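Local atomic coordinates of tartrate dehydrogenase/decarboxylase (Pseudomonas putida, PDB entry 3FLK), a protein that oxidises (+)-tartrate to oxaloglycolate with NAD, converts meso-tartrate to D-glycerate, and oxidatively decarboxylates D-malate to pyruvate. Residues L28-L33 / D358-L363; A300-G305 / D324-A329; R166-I171 / M200-K205; K173-L178 / V240-N245. The protein carries 1 engineered substitution. All blocks are in the same frame, centred on the assembly; numbering follows the deposited sequence.

Overall arrangement
The four contacts form two clusters within the mixed sheet-and-helix fold of the isocitrate and isopropylmalate dehydrogenase family. Interactions 1 and 2, centres about 10 Å apart, touch where Leu28 and Leu360 pack on Met326, joining helices 17-35, 299-313, 317-336 and 349-361. Interactions 3 and 4, centres about 11 Å apart, both draw on helix 165-181 and meet where Trp203 reaches Val242 and Ala243; their segments cross in sequence, and both close before interaction 2 opens. The clusters lie well apart, with the centres of interactions 1 and 3 separated by about 42 Å. Interaction 1 joins segments near the two chain ends, the other three falling between them in sequence, so the C-terminal helix packs against the first helix.

Interaction 1 (L28-L33 / D358-L363); sequences LEAAAL and DTLARL
Ala30 and Ala31, in the middle of the segment of helix 17-35, lie opposite Leu360 near the end of helix 349-361. The backbones come close for two helical segments: the CA atoms of Ala30 and Ala361 are 6.7 Å apart, and those of Ala31 and Leu360 7.2 Å. The closeness is consistent with alanines at this place on helix 17-35. Leu360 supplies nearly all of the opposing surface. Its CG is anti to the backbone N (chi1 -171°), which points CG toward the other helix. CD2 settles on the backbone, 3.8 Å from Ala30 O and 3.9 Å from Ala31 CA, with the Ala30 CB methyl a little farther off, at 4.3 Å from Leu360 CD2. The other branch meets the neighbouring alanine, Leu360 CD1 lying 4.2 Å from Ala31 CB. One branched side chain thus touches two successive residues, one of its methyls reaching the helix backbone itself.

Beside this contact, Leu28 and Leu360 both lean on Met326 of helix 317-336, while Lys34 near the end of the first helix gives hydrogen bonds from NZ to the carbonyl oxygens of Leu360 and Leu363. At the C-terminal end of the chain, Asp358 and Arg362, four residues on, form a salt bridge, with Arg362 NE 2.9 Å from Asp358 OD1. The side-chain contacts between the segments are apolar and small in area, though one Leu360 methyl also rests on a backbone carbonyl, whereas the lysine adds a polar tie whose positive charge probably favours the carbonyl end of the last helix.

Interaction 2 (A300-G305 / D324-A329); sequences AMIWSG and DDMLNA. With SO4 (sulfate ion), chain J.
Met326, present as selenomethionine, contributes the largest buried surface, followed by Leu327 and Trp303. The Met326 chain bends at its last torsion (chi3 70°), and the terminal methyl CE then pokes into helix 299-313, 3.2 Å from Ile302 O and 3.8 Å from Ile302 CG2. Gly305 lies alongside, its backbone C being 4.1 Å from Met326 CE. Leu327 works differently: CD1 sits over one face of the Trp303 indole as a CH-pi contact, 4.0 Å from the centroid of the five-membered ring. At the indole edge, Trp303 NE1 donates a fairly straight hydrogen bond of 2.8 Å (162°) to O3 of a sulfate, probably from the crystallisation liquor. The same ion lies against Leu327, with CD1 3.7 Å from sulfate O4, and is also bound by His323 and Arg111. Replacing Trp303 by an alanine is likely to take away the flat surface under Leu327 CD1 and the sulfate's indole donor. The segments are nearly antiparallel, in a helical hairpin of helices 299-313 and 317-336. Helices 17-35 and 349-361 pack around Ile302 and Met326, while strand 105-111 flanks Trp303 and Leu327 through Arg111.

Interaction 3 (R166-I171 / M200-K205); sequences RGVDRI and MPYWDK
Val168 is the bump at the centre of this contact, pushed between the two aromatic side chains of helix 199-211. Its CG2 comes up to the edge of the Tyr202 ring, 4.3 Å from CE2, and its CG1 lies 3.9 Å from Trp203 CE3. The complementary bump is the indole: with CG anti to the backbone N (chi1 172°), Trp203 swings its six-membered ring into the hollow between Val168 and Ile171, residues one turn apart on helix 165-181. Ile171 closes the far end of that hollow, its CG2 methyl 3.8 Å from Trp203 CH2 and nearly as close to CZ3. Both aliphatic groups approach the indole at a slant. The helix segments, with axes 10.6 Å apart, cross at -47°. A serine in place of Trp203 would probably open a gap between Val168 and Ile171 and leave Ser189 OG without its indole N-H partner.

Polar ends are satisfied outside the apolar seam. Trp203 NE1 hydrogen-bonds to Ser189 of strand 186-191, and Tyr202 OH to Glu155 of the second subunit, so the tyrosine reaches from this packing into the dimer interface. Helix 199-211 belongs to the crossover joining parallel strands 186-191 and 218-223; beside it, helix 165-181 rests through Ile171 on Val133 of strand 129-135, and the indole tip extends to the end of strand 240-243.

Interaction 4 (K173-L178 / V240-N245); sequences KYAFDL and VVVASN
The methyl of Ala175 fits against Val242, its CB 3.7 Å from both Val242 CB and Val242 CG2. CG2 is placed there by the first torsion of the valine (chi1 64°), which sets this branch anti to the backbone N. Two residues earlier on the same side of strand 240-243, Val240 touches the same alanine: CG1 lies 3.7 Å from Ala175 O and 4.1 Å from Ala175 CB. Its second branch, CG2, comes 4.5 Å from Leu178 CD2, one turn farther along the helix. Helix segment and strand run almost exactly antiparallel, at 177°, with axes 8.8 Å apart, a close approach suited to the small alanine between them. Leu178 also touches Val131 and Val133 of strand 129-135, and Phe176 touches Val187 of strand 186-191, so helix 165-181 covers three adjacent strands. Beyond the contact, Ser244 stands at the N-cap of helix 245-258, which carries Asp249 of the oxalate pocket, with a weak bond from OG to Phe247 N. The charged pair Lys173 and Asp177 forms a salt bridge within the helix, separate from this seam. Apart from one valine methyl against the Ala175 carbonyl oxygen, helix and strand meet through aliphatic groups, Ala175 and Leu178 against two valines, and so depend on shape rather than on directional bonds.

Interaction 1 (L28-L33 / D358-L363)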
loop_
_atom_site.group_PDB
_atom_site.type_symbol
_atom_site.label_atom_id
_atom_site.label_comp_id
_atom_site.label_asym_id
_atom_site.label_seq_id
_atom_site.Cartn_x
_atom_site.Cartn_y
_atom_site.Cartn_z
ATOM N N LEU A 28 2.767 -18.362 -27.420
ATOM C CA LEU A 28 4.040 -17.939 -28.014
ATOM C C LEU A 28 4.402 -18.771 -29.244
ATOM O O LEU A 28 4.885 -18.232 -30.242
ATOM C CB LEU A 28 5.178 -18.003 -26.992
ATOM C CG LEU A 28 5.248 -16.936 -25.894
ATOM C CD1 LEU A 28 6.292 -17.323 -24.863
ATOM C CD2 LEU A 28 5.557 -15.565 -26.467
ATOM N N GLU A 29 4.168 -20.081 -29.164
ATOM C CA GLU A 29 4.421 -20.985 -30.289
ATOM C C GLU A 29 3.473 -20.711 -31.459
ATOM O O GLU A 29 3.869 -20.817 -32.617
ATOM C CB GLU A 29 4.352 -22.452 -29.843
ATOM C CG GLU A 29 5.595 -22.916 -29.073
ATOM C CD GLU A 29 5.460 -24.307 -28.461
ATOM O OE1 GLU A 29 4.322 -24.759 -28.197
ATOM O OE2 GLU A 29 6.506 -24.952 -28.229
ATOM N N ALA A 30 2.231 -20.342 -31.149
ATOM C CA ALA A 30 1.265 -19.925 -32.165
ATOM C C ALA A 30 1.676 -18.598 -32.807
ATOM O O ALA A 30 1.525 -18.413 -34.017
ATOM C CB ALA A 30 -0.131 -19.823 -31.569
ATOM N N ALA A 31 2.197 -17.683 -31.990
ATOM C CA ALA A 31 2.720 -16.409 -32.477
ATOM C C ALA A 31 3.967 -16.612 -33.337
ATOM O O ALA A 31 4.141 -15.932 -34.349
ATOM C CB ALA A 31 3.018 -15.470 -31.314
ATOM N N ALA A 32 4.822 -17.549 -32.929
ATOM C CA ALA A 32 6.054 -17.860 -33.656
ATOM C C ALA A 32 5.755 -18.407 -35.049
ATOM O O ALA A 32 6.374 -17.992 -36.032
ATOM C CB ALA A 32 6.911 -18.840 -32.868
ATOM N N LEU A 33 4.799 -19.330 -35.121
ATOM C CA LEU A 33 4.356 -19.916 -36.384
ATOM C C LEU A 33 3.793 -18.855 -37.334
ATOM O O LEU A 33 4.149 -18.817 -38.511
ATOM C CB LEU A 33 3.313 -21.011 -36.124
ATOM C CG LEU A 33 2.708 -21.754 -37.322
ATOM C CD1 LEU A 33 3.716 -22.707 -37.964
ATOM C CD2 LEU A 33 1.450 -22.504 -36.901
ATOM N N ASP A 358 -6.152 -19.841 -30.498
ATOM C CA ASP A 358 -7.008 -19.963 -31.681
ATOM C C ASP A 358 -7.370 -18.610 -32.288
ATOM O O ASP A 358 -7.339 -18.447 -33.510
ATOM C CB ASP A 358 -8.288 -20.739 -31.361
ATOM C CG ASP A 358 -9.171 -20.936 -32.583
ATOM O OD1 ASP A 358 -8.649 -21.371 -33.635
ATOM O OD2 ASP A 358 -10.385 -20.648 -32.496
ATOM N N THR A 359 -7.727 -17.654 -31.433
ATOM C CA THR A 359 -8.047 -16.292 -31.864
ATOM C C THR A 359 -6.855 -15.661 -32.588
ATOM O O THR A 359 -7.021 -15.026 -33.632
ATOM C CB THR A 359 -8.485 -15.415 -30.666
ATOM O OG1 THR A 359 -9.633 -16.002 -30.043
ATOM C CG2 THR A 359 -8.831 -14.000 -31.108
ATOM N N LEU A 360 -5.659 -15.856 -32.037
ATOM C CA LEU A 360 -4.430 -15.330 -32.627
ATOM C C LEU A 360 -4.192 -15.896 -34.029
ATOM O O LEU A 360 -3.880 -15.151 -34.960
ATOM C CB LEU A 360 -3.231 -15.617 -31.716
ATOM C CG LEU A 360 -1.879 -14.977 -32.048
ATOM C CD1 LEU A 360 -1.113 -14.712 -30.773
ATOM C CD2 LEU A 360 -1.060 -15.854 -32.983
ATOM N N ALA A 361 -4.347 -17.211 -34.172
ATOM C CA ALA A 361 -4.153 -17.881 -35.461
ATOM C C ALA A 361 -5.157 -17.416 -36.519
ATOM O O ALA A 361 -4.856 -17.430 -37.715
ATOM C CB ALA A 361 -4.210 -19.396 -35.290
ATOM N N ARG A 362 -6.334 -16.985 -36.070
ATOM C CA ARG A 362 -7.408 -16.557 -36.969
ATOM C C ARG A 362 -7.389 -15.061 -37.303
ATOM O O ARG A 362 -8.214 -14.593 -38.092
ATOM C CB ARG A 362 -8.776 -16.966 -36.403
ATOM C CG ARG A 362 -8.963 -18.471 -36.296
ATOM C CD ARG A 362 -10.351 -18.852 -35.803
ATOM N NE ARG A 362 -10.486 -20.306 -35.660
ATOM C CZ ARG A 362 -10.763 -21.148 -36.656
ATOM N NH1 ARG A 362 -10.943 -20.699 -37.895
ATOM N NH2 ARG A 362 -10.862 -22.451 -36.413
ATOM N N LEU A 363 -6.451 -14.319 -36.717
ATOM C CA LEU A 363 -6.317 -12.883 -36.988
ATOM C C LEU A 363 -5.818 -12.622 -38.407
ATOM O O LEU A 363 -4.941 -13.331 -38.902
ATOM C CB LEU A 363 -5.380 -12.211 -35.976
ATOM C CG LEU A 363 -5.826 -12.065 -34.517
ATOM C CD1 LEU A 363 -4.663 -11.589 -33.655
ATOM C CD2 LEU A 363 -7.012 -11.121 -34.378
#

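Interaction 2 (A300-G305 / D324-A329)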
loop_
_atom_site.group_PDB
_atom_site.type_symbol
_atom_site.label_atom_id
_atom_site.label_comp_id
_atom_site.label_asym_id
_atom_site.label_seq_id
_atom_site.Cartn_x
_atom_site.Cartn_y
_atom_site.Cartn_z
ATOM N N ALA A 300 -1.978 -13.181 -17.511
ATOM C CA ALA A 300 -0.769 -12.537 -16.985
ATOM C C ALA A 300 0.496 -13.172 -17.555
ATOM O O ALA A 300 1.403 -12.469 -18.004
ATOM C CB ALA A 300 -0.756 -12.580 -15.461
HETATM N N MSE A 301 0.535 -14.504 -17.542
HETATM C CA MSE A 301 1.633 -15.277 -18.116
HETATM C C MSE A 301 1.788 -15.003 -19.615
HETATM O O MSE A 301 2.900 -14.783 -20.096
HETATM C CB MSE A 301 1.404 -16.772 -17.876
HETATM C CG MSE A 301 2.581 -17.671 -18.227
HETATM SE SE MSE A 301 3.975 -17.632 -16.860
HETATM C CE MSE A 301 5.217 -16.402 -17.700
ATOM N N ILE A 302 0.667 -15.009 -20.335
ATOM C CA ILE A 302 0.658 -14.822 -21.791
ATOM C C ILE A 302 1.108 -13.410 -22.184
ATOM O O ILE A 302 1.956 -13.245 -23.062
ATOM C CB ILE A 302 -0.731 -15.167 -22.396
ATOM C CG1 ILE A 302 -0.999 -16.674 -22.266
ATOM C CG2 ILE A 302 -0.811 -14.749 -23.866
ATOM C CD1 ILE A 302 -2.474 -17.059 -22.256
ATOM N N TRP A 303 0.542 -12.404 -21.523
ATOM C CA TRP A 303 0.918 -11.006 -21.736
ATOM C C TRP A 303 2.412 -10.794 -21.448
ATOM O O TRP A 303 3.095 -10.103 -22.203
ATOM C CB TRP A 303 0.046 -10.094 -20.866
ATOM C CG TRP A 303 0.114 -8.607 -21.163
ATOM C CD1 TRP A 303 1.026 -7.950 -21.949
ATOM C CD2 TRP A 303 -0.752 -7.598 -20.631
ATOM N NE1 TRP A 303 0.766 -6.599 -21.952
ATOM C CE2 TRP A 303 -0.317 -6.356 -21.148
ATOM C CE3 TRP A 303 -1.855 -7.622 -19.768
ATOM C CZ2 TRP A 303 -0.948 -5.149 -20.827
ATOM C CZ3 TRP A 303 -2.483 -6.422 -19.451
ATOM C CH2 TRP A 303 -2.026 -5.202 -19.981
ATOM N N SER A 304 2.917 -11.406 -20.375
ATOM C CA SER A 304 4.360 -11.397 -20.073
ATOM C C SER A 304 5.189 -11.914 -21.246
ATOM O O SER A 304 6.275 -11.398 -21.521
ATOM C CB SER A 304 4.673 -12.231 -18.829
ATOM O OG SER A 304 4.156 -11.618 -17.667
ATOM N N GLY A 305 4.667 -12.936 -21.924
ATOM C CA GLY A 305 5.301 -13.500 -23.112
ATOM C C GLY A 305 5.352 -12.513 -24.260
ATOM O O GLY A 305 6.363 -12.418 -24.955
ATOM N N ASP A 324 1.833 -7.380 -30.776
ATOM C CA ASP A 324 0.570 -6.697 -31.052
ATOM C C ASP A 324 -0.587 -7.671 -31.281
ATOM O O ASP A 324 -1.702 -7.426 -30.825
ATOM C CB ASP A 324 0.717 -5.748 -32.252
ATOM C CG ASP A 324 1.713 -4.616 -32.000
ATOM O OD1 ASP A 324 2.339 -4.565 -30.914
ATOM O OD2 ASP A 324 1.877 -3.769 -32.907
ATOM N N ASP A 325 -0.315 -8.771 -31.981
ATOM C CA ASP A 325 -1.327 -9.802 -32.235
ATOM C C ASP A 325 -1.725 -10.545 -30.964
ATOM O O ASP A 325 -2.883 -10.932 -30.805
ATOM C CB ASP A 325 -0.847 -10.795 -33.298
ATOM C CG ASP A 325 -1.019 -10.268 -34.716
ATOM O OD1 ASP A 325 -1.512 -9.132 -34.890
ATOM O OD2 ASP A 325 -0.659 -10.998 -35.661
HETATM N N MSE A 326 -0.762 -10.739 -30.065
HETATM C CA MSE A 326 -1.025 -11.377 -28.778
HETATM C C MSE A 326 -1.927 -10.516 -27.898
HETATM O O MSE A 326 -2.849 -11.027 -27.266
HETATM C CB MSE A 326 0.282 -11.725 -28.066
HETATM C CG MSE A 326 0.999 -12.901 -28.701
HETATM SE SE MSE A 326 2.711 -13.339 -27.911
HETATM C CE MSE A 326 2.078 -14.031 -26.198
ATOM N N LEU A 327 -1.670 -9.210 -27.885
ATOM C CA LEU A 327 -2.520 -8.262 -27.168
ATOM C C LEU A 327 -3.914 -8.181 -27.785
ATOM O O LEU A 327 -4.906 -8.116 -27.067
ATOM C CB LEU A 327 -1.870 -6.874 -27.109
ATOM C CG LEU A 327 -1.019 -6.514 -25.882
ATOM C CD1 LEU A 327 -1.886 -6.336 -24.628
ATOM C CD2 LEU A 327 0.102 -7.521 -25.630
ATOM N N ASN A 328 -3.969 -8.190 -29.115
ATOM C CA ASN A 328 -5.227 -8.234 -29.860
ATOM C C ASN A 328 -6.046 -9.468 -29.475
ATOM O O ASN A 328 -7.237 -9.360 -29.188
ATOM C CB ASN A 328 -4.946 -8.216 -31.371
ATOM C CG ASN A 328 -6.178 -7.876 -32.209
ATOM O OD1 ASN A 328 -7.310 -7.895 -31.728
ATOM N ND2 ASN A 328 -5.952 -7.569 -33.482
ATOM N N ALA A 329 -5.388 -10.626 -29.449
ATOM C CA ALA A 329 -6.030 -11.891 -29.086
ATOM C C ALA A 329 -6.540 -11.883 -27.641
ATOM O O ALA A 329 -7.644 -12.351 -27.368
ATOM C CB ALA A 329 -5.073 -13.058 -29.316
HETATM S S SO4 J . 1.568 -3.466 -23.890
HETATM O O1 SO4 J . 1.623 -2.867 -22.559
HETATM O O2 SO4 J . 2.495 -2.767 -24.776
HETATM O O3 SO4 J . 1.941 -4.874 -23.820
HETATM O O4 SO4 J . 0.211 -3.338 -24.417
#

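Interaction 3 (R166-I171 / M200-K205)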
loop_
_atom_site.group_PDB
_atom_site.type_symbol
_atom_site.label_atom_id
_atom_site.label_comp_id
_atom_site.label_asym_id
_atom_site.label_seq_id
_atom_site.Cartn_x
_atom_site.Cartn_y
_atom_site.Cartn_z
ATOM N N ARG A 166 23.453 5.500 -7.660
ATOM C CA ARG A 166 23.464 4.723 -8.899
ATOM C C ARG A 166 22.110 4.066 -9.169
ATOM O O ARG A 166 21.535 4.254 -10.241
ATOM C CB ARG A 166 24.585 3.678 -8.887
ATOM C CG ARG A 166 25.987 4.279 -8.935
ATOM C CD ARG A 166 27.048 3.209 -9.150
ATOM N NE ARG A 166 28.389 3.788 -9.252
ATOM C CZ ARG A 166 29.239 3.915 -8.235
ATOM N NH1 ARG A 166 28.907 3.497 -7.020
ATOM N NH2 ARG A 166 30.433 4.460 -8.437
ATOM N N GLY A 167 21.603 3.325 -8.185
ATOM C CA GLY A 167 20.322 2.626 -8.299
ATOM C C GLY A 167 19.108 3.535 -8.388
ATOM O O GLY A 167 18.180 3.271 -9.158
ATOM N N VAL A 168 19.103 4.600 -7.593
ATOM C CA VAL A 168 18.000 5.554 -7.599
ATOM C C VAL A 168 17.960 6.339 -8.920
ATOM O O VAL A 168 16.904 6.446 -9.550
ATOM C CB VAL A 168 18.036 6.494 -6.360
ATOM C CG1 VAL A 168 17.092 7.672 -6.533
ATOM C CG2 VAL A 168 17.681 5.713 -5.085
ATOM N N ASP A 169 19.110 6.861 -9.345
ATOM C CA ASP A 169 19.186 7.639 -10.585
ATOM C C ASP A 169 18.750 6.850 -11.821
ATOM O O ASP A 169 18.017 7.374 -12.657
ATOM C CB ASP A 169 20.592 8.215 -10.793
ATOM C CG ASP A 169 20.853 9.452 -9.945
ATOM O OD1 ASP A 169 19.958 9.864 -9.176
ATOM O OD2 ASP A 169 21.961 10.021 -10.056
ATOM N N ARG A 170 19.188 5.597 -11.921
ATOM C CA ARG A 170 18.911 4.783 -13.106
ATOM C C ARG A 170 17.441 4.374 -13.260
ATOM O O ARG A 170 16.943 4.285 -14.382
ATOM C CB ARG A 170 19.852 3.574 -13.196
ATOM C CG ARG A 170 19.677 2.521 -12.112
ATOM C CD ARG A 170 20.700 1.414 -12.284
ATOM N NE ARG A 170 20.533 0.355 -11.293
ATOM C CZ ARG A 170 21.241 -0.770 -11.266
ATOM N NH1 ARG A 170 22.173 -1.007 -12.184
ATOM N NH2 ARG A 170 21.008 -1.667 -10.317
ATOM N N ILE A 171 16.749 4.133 -12.147
ATOM C CA ILE A 171 15.313 3.840 -12.209
ATOM C C ILE A 171 14.508 5.100 -12.549
ATOM O O ILE A 171 13.551 5.037 -13.324
ATOM C CB ILE A 171 14.771 3.114 -10.923
ATOM C CG1 ILE A 171 13.385 2.503 -11.178
ATOM C CG2 ILE A 171 14.744 4.042 -9.708
ATOM C CD1 ILE A 171 13.399 1.293 -12.113
HETATM N N MSE A 200 13.492 8.431 2.061
HETATM C CA MSE A 200 12.518 9.081 1.183
HETATM C C MSE A 200 12.795 10.556 0.837
HETATM O O MSE A 200 12.586 10.953 -0.311
HETATM C CB MSE A 200 11.085 8.885 1.688
HETATM C CG MSE A 200 10.528 7.468 1.510
HETATM SE SE MSE A 200 10.649 6.681 -0.293
HETATM C CE MSE A 200 10.467 8.253 -1.391
ATOM N N PRO A 201 13.246 11.376 1.813
ATOM C CA PRO A 201 13.716 12.714 1.426
ATOM C C PRO A 201 14.822 12.657 0.372
ATOM O O PRO A 201 14.877 13.516 -0.504
ATOM C CB PRO A 201 14.251 13.287 2.739
ATOM C CG PRO A 201 13.449 12.594 3.783
ATOM C CD PRO A 201 13.321 11.189 3.275
ATOM N N TYR A 202 15.673 11.638 0.454
ATOM C CA TYR A 202 16.731 11.432 -0.528
ATOM C C TYR A 202 16.181 11.055 -1.909
ATOM O O TYR A 202 16.626 11.593 -2.926
ATOM C CB TYR A 202 17.722 10.373 -0.043
ATOM C CG TYR A 202 18.808 10.082 -1.048
ATOM C CD1 TYR A 202 19.861 10.979 -1.243
ATOM C CD2 TYR A 202 18.776 8.919 -1.818
ATOM C CE1 TYR A 202 20.855 10.719 -2.176
ATOM C CE2 TYR A 202 19.768 8.651 -2.752
ATOM C CZ TYR A 202 20.803 9.554 -2.924
ATOM O OH TYR A 202 21.784 9.291 -3.847
ATOM N N TRP A 203 15.230 10.123 -1.931
ATOM C CA TRP A 203 14.531 9.732 -3.159
ATOM C C TRP A 203 13.897 10.958 -3.822
ATOM O O TRP A 203 14.038 11.153 -5.028
ATOM C CB TRP A 203 13.492 8.646 -2.848
ATOM C CG TRP A 203 12.558 8.268 -3.981
ATOM C CD1 TRP A 203 11.354 8.849 -4.283
ATOM C CD2 TRP A 203 12.734 7.205 -4.925
ATOM N NE1 TRP A 203 10.780 8.223 -5.361
ATOM C CE2 TRP A 203 11.605 7.211 -5.778
ATOM C CE3 TRP A 203 13.739 6.254 -5.143
ATOM C CZ2 TRP A 203 11.454 6.304 -6.835
ATOM C CZ3 TRP A 203 13.587 5.348 -6.195
ATOM C CH2 TRP A 203 12.450 5.383 -7.026
ATOM N N ASP A 204 13.227 11.789 -3.021
ATOM C CA ASP A 204 12.646 13.053 -3.490
ATOM C C ASP A 204 13.697 13.997 -4.085
ATOM O O ASP A 204 13.471 14.601 -5.135
ATOM C CB ASP A 204 11.901 13.765 -2.357
ATOM C CG ASP A 204 10.654 13.019 -1.903
ATOM O OD1 ASP A 204 10.355 11.937 -2.453
ATOM O OD2 ASP A 204 9.969 13.526 -0.991
ATOM N N LYS A 205 14.837 14.115 -3.406
ATOM C CA LYS A 205 15.939 14.968 -3.859
ATOM C C LYS A 205 16.462 14.528 -5.229
ATOM O O LYS A 205 16.679 15.360 -6.115
ATOM C CB LYS A 205 17.069 14.965 -2.825
ATOM C CG LYS A 205 18.025 16.135 -2.926
ATOM C CD LYS A 205 19.042 16.098 -1.793
ATOM C CE LYS A 205 19.936 17.328 -1.807
ATOM N NZ LYS A 205 20.766 17.410 -0.568
#

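Interaction 4 (K173-L178 / V240-N245)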
loop_
_atom_site.group_PDB
_atom_site.type_symbol
_atom_site.label_atom_id
_atom_site.label_comp_id
_atom_site.label_asym_id
_atom_site.label_seq_id
_atom_site.Cartn_x
_atom_site.Cartn_y
_atom_site.Cartn_z
ATOM N N LYS A 173 15.684 7.721 -14.228
ATOM C CA LYS A 173 15.991 7.999 -15.629
ATOM C C LYS A 173 15.113 7.169 -16.563
ATOM O O LYS A 173 14.529 7.705 -17.504
ATOM C CB LYS A 173 17.471 7.763 -15.934
ATOM C CG LYS A 173 17.870 8.157 -17.354
ATOM C CD LYS A 173 19.374 8.157 -17.541
ATOM C CE LYS A 173 19.754 8.638 -18.937
ATOM N NZ LYS A 173 19.348 7.671 -19.992
ATOM N N TYR A 174 15.010 5.870 -16.290
ATOM C CA TYR A 174 14.171 4.994 -17.104
ATOM C C TYR A 174 12.727 5.498 -17.154
ATOM O O TYR A 174 12.139 5.595 -18.235
ATOM C CB TYR A 174 14.225 3.542 -16.613
ATOM C CG TYR A 174 13.733 2.556 -17.653
ATOM C CD1 TYR A 174 14.624 1.941 -18.534
ATOM C CD2 TYR A 174 12.373 2.262 -17.778
ATOM C CE1 TYR A 174 14.174 1.040 -19.503
ATOM C CE2 TYR A 174 11.914 1.368 -18.744
ATOM C CZ TYR A 174 12.819 0.762 -19.600
ATOM O OH TYR A 174 12.369 -0.128 -20.554
ATOM N N ALA A 175 12.181 5.841 -15.989
ATOM C CA ALA A 175 10.795 6.297 -15.874
ATOM C C ALA A 175 10.532 7.606 -16.615
ATOM O O ALA A 175 9.499 7.752 -17.271
ATOM C CB ALA A 175 10.397 6.426 -14.413
ATOM N N PHE A 176 11.464 8.550 -16.505
ATOM C CA PHE A 176 11.350 9.825 -17.215
ATOM C C PHE A 176 11.543 9.671 -18.723
ATOM O O PHE A 176 10.839 10.314 -19.501
ATOM C CB PHE A 176 12.302 10.879 -16.629
ATOM C CG PHE A 176 11.734 11.608 -15.443
ATOM C CD1 PHE A 176 11.015 12.786 -15.616
ATOM C CD2 PHE A 176 11.901 11.111 -14.157
ATOM C CE1 PHE A 176 10.472 13.463 -14.525
ATOM C CE2 PHE A 176 11.361 11.778 -13.057
ATOM C CZ PHE A 176 10.648 12.958 -13.242
ATOM N N ASP A 177 12.483 8.814 -19.127
ATOM C CA ASP A 177 12.667 8.469 -20.541
ATOM C C ASP A 177 11.393 7.856 -21.132
ATOM O O ASP A 177 11.003 8.186 -22.254
ATOM C CB ASP A 177 13.841 7.502 -20.727
ATOM C CG ASP A 177 15.197 8.193 -20.666
ATOM O OD1 ASP A 177 15.257 9.436 -20.765
ATOM O OD2 ASP A 177 16.215 7.485 -20.523
ATOM N N LEU A 178 10.752 6.974 -20.362
ATOM C CA LEU A 178 9.505 6.324 -20.770
ATOM C C LEU A 178 8.373 7.339 -20.923
ATOM O O LEU A 178 7.667 7.339 -21.933
ATOM C CB LEU A 178 9.121 5.221 -19.772
ATOM C CG LEU A 178 7.965 4.265 -20.107
ATOM C CD1 LEU A 178 8.270 3.408 -21.324
ATOM C CD2 LEU A 178 7.660 3.379 -18.905
ATOM N N VAL A 240 2.734 7.296 -15.890
ATOM C CA VAL A 240 3.936 6.588 -15.446
ATOM C C VAL A 240 4.075 6.784 -13.940
ATOM O O VAL A 240 4.117 7.919 -13.458
ATOM C CB VAL A 240 5.215 7.080 -16.175
ATOM C CG1 VAL A 240 6.465 6.403 -15.616
ATOM C CG2 VAL A 240 5.113 6.831 -17.674
ATOM N N VAL A 241 4.116 5.677 -13.204
ATOM C CA VAL A 241 4.292 5.713 -11.754
ATOM C C VAL A 241 5.619 5.049 -11.394
ATOM O O VAL A 241 5.813 3.855 -11.636
ATOM C CB VAL A 241 3.111 5.039 -10.998
ATOM C CG1 VAL A 241 3.274 5.191 -9.487
ATOM C CG2 VAL A 241 1.775 5.631 -11.441
ATOM N N VAL A 242 6.536 5.836 -10.837
ATOM C CA VAL A 242 7.851 5.337 -10.447
ATOM C C VAL A 242 7.913 5.165 -8.926
ATOM O O VAL A 242 7.441 6.021 -8.172
ATOM C CB VAL A 242 9.009 6.227 -11.010
ATOM C CG1 VAL A 242 8.979 7.644 -10.424
ATOM C CG2 VAL A 242 10.375 5.561 -10.803
ATOM N N ALA A 243 8.477 4.043 -8.487
ATOM C CA ALA A 243 8.432 3.662 -7.077
ATOM C C ALA A 243 9.601 2.774 -6.672
ATOM O O ALA A 243 10.234 2.136 -7.518
ATOM C CB ALA A 243 7.101 2.967 -6.763
ATOM N N SER A 244 9.878 2.743 -5.369
ATOM C CA SER A 244 10.873 1.846 -4.781
ATOM C C SER A 244 10.409 0.387 -4.861
ATOM O O SER A 244 9.273 0.111 -5.258
ATOM C CB SER A 244 11.098 2.220 -3.316
ATOM O OG SER A 244 9.928 1.938 -2.560
ATOM N N ASN A 245 11.287 -0.530 -4.460
ATOM C CA ASN A 245 11.016 -1.971 -4.491
ATOM C C ASN A 245 9.698 -2.353 -3.816
ATOM O O ASN A 245 8.857 -3.031 -4.419
ATOM C CB ASN A 245 12.179 -2.738 -3.851
ATOM C CG ASN A 245 12.491 -4.045 -4.560
ATOM O OD1 ASN A 245 11.607 -4.701 -5.116
ATOM N ND2 ASN A 245 13.762 -4.432 -4.538
#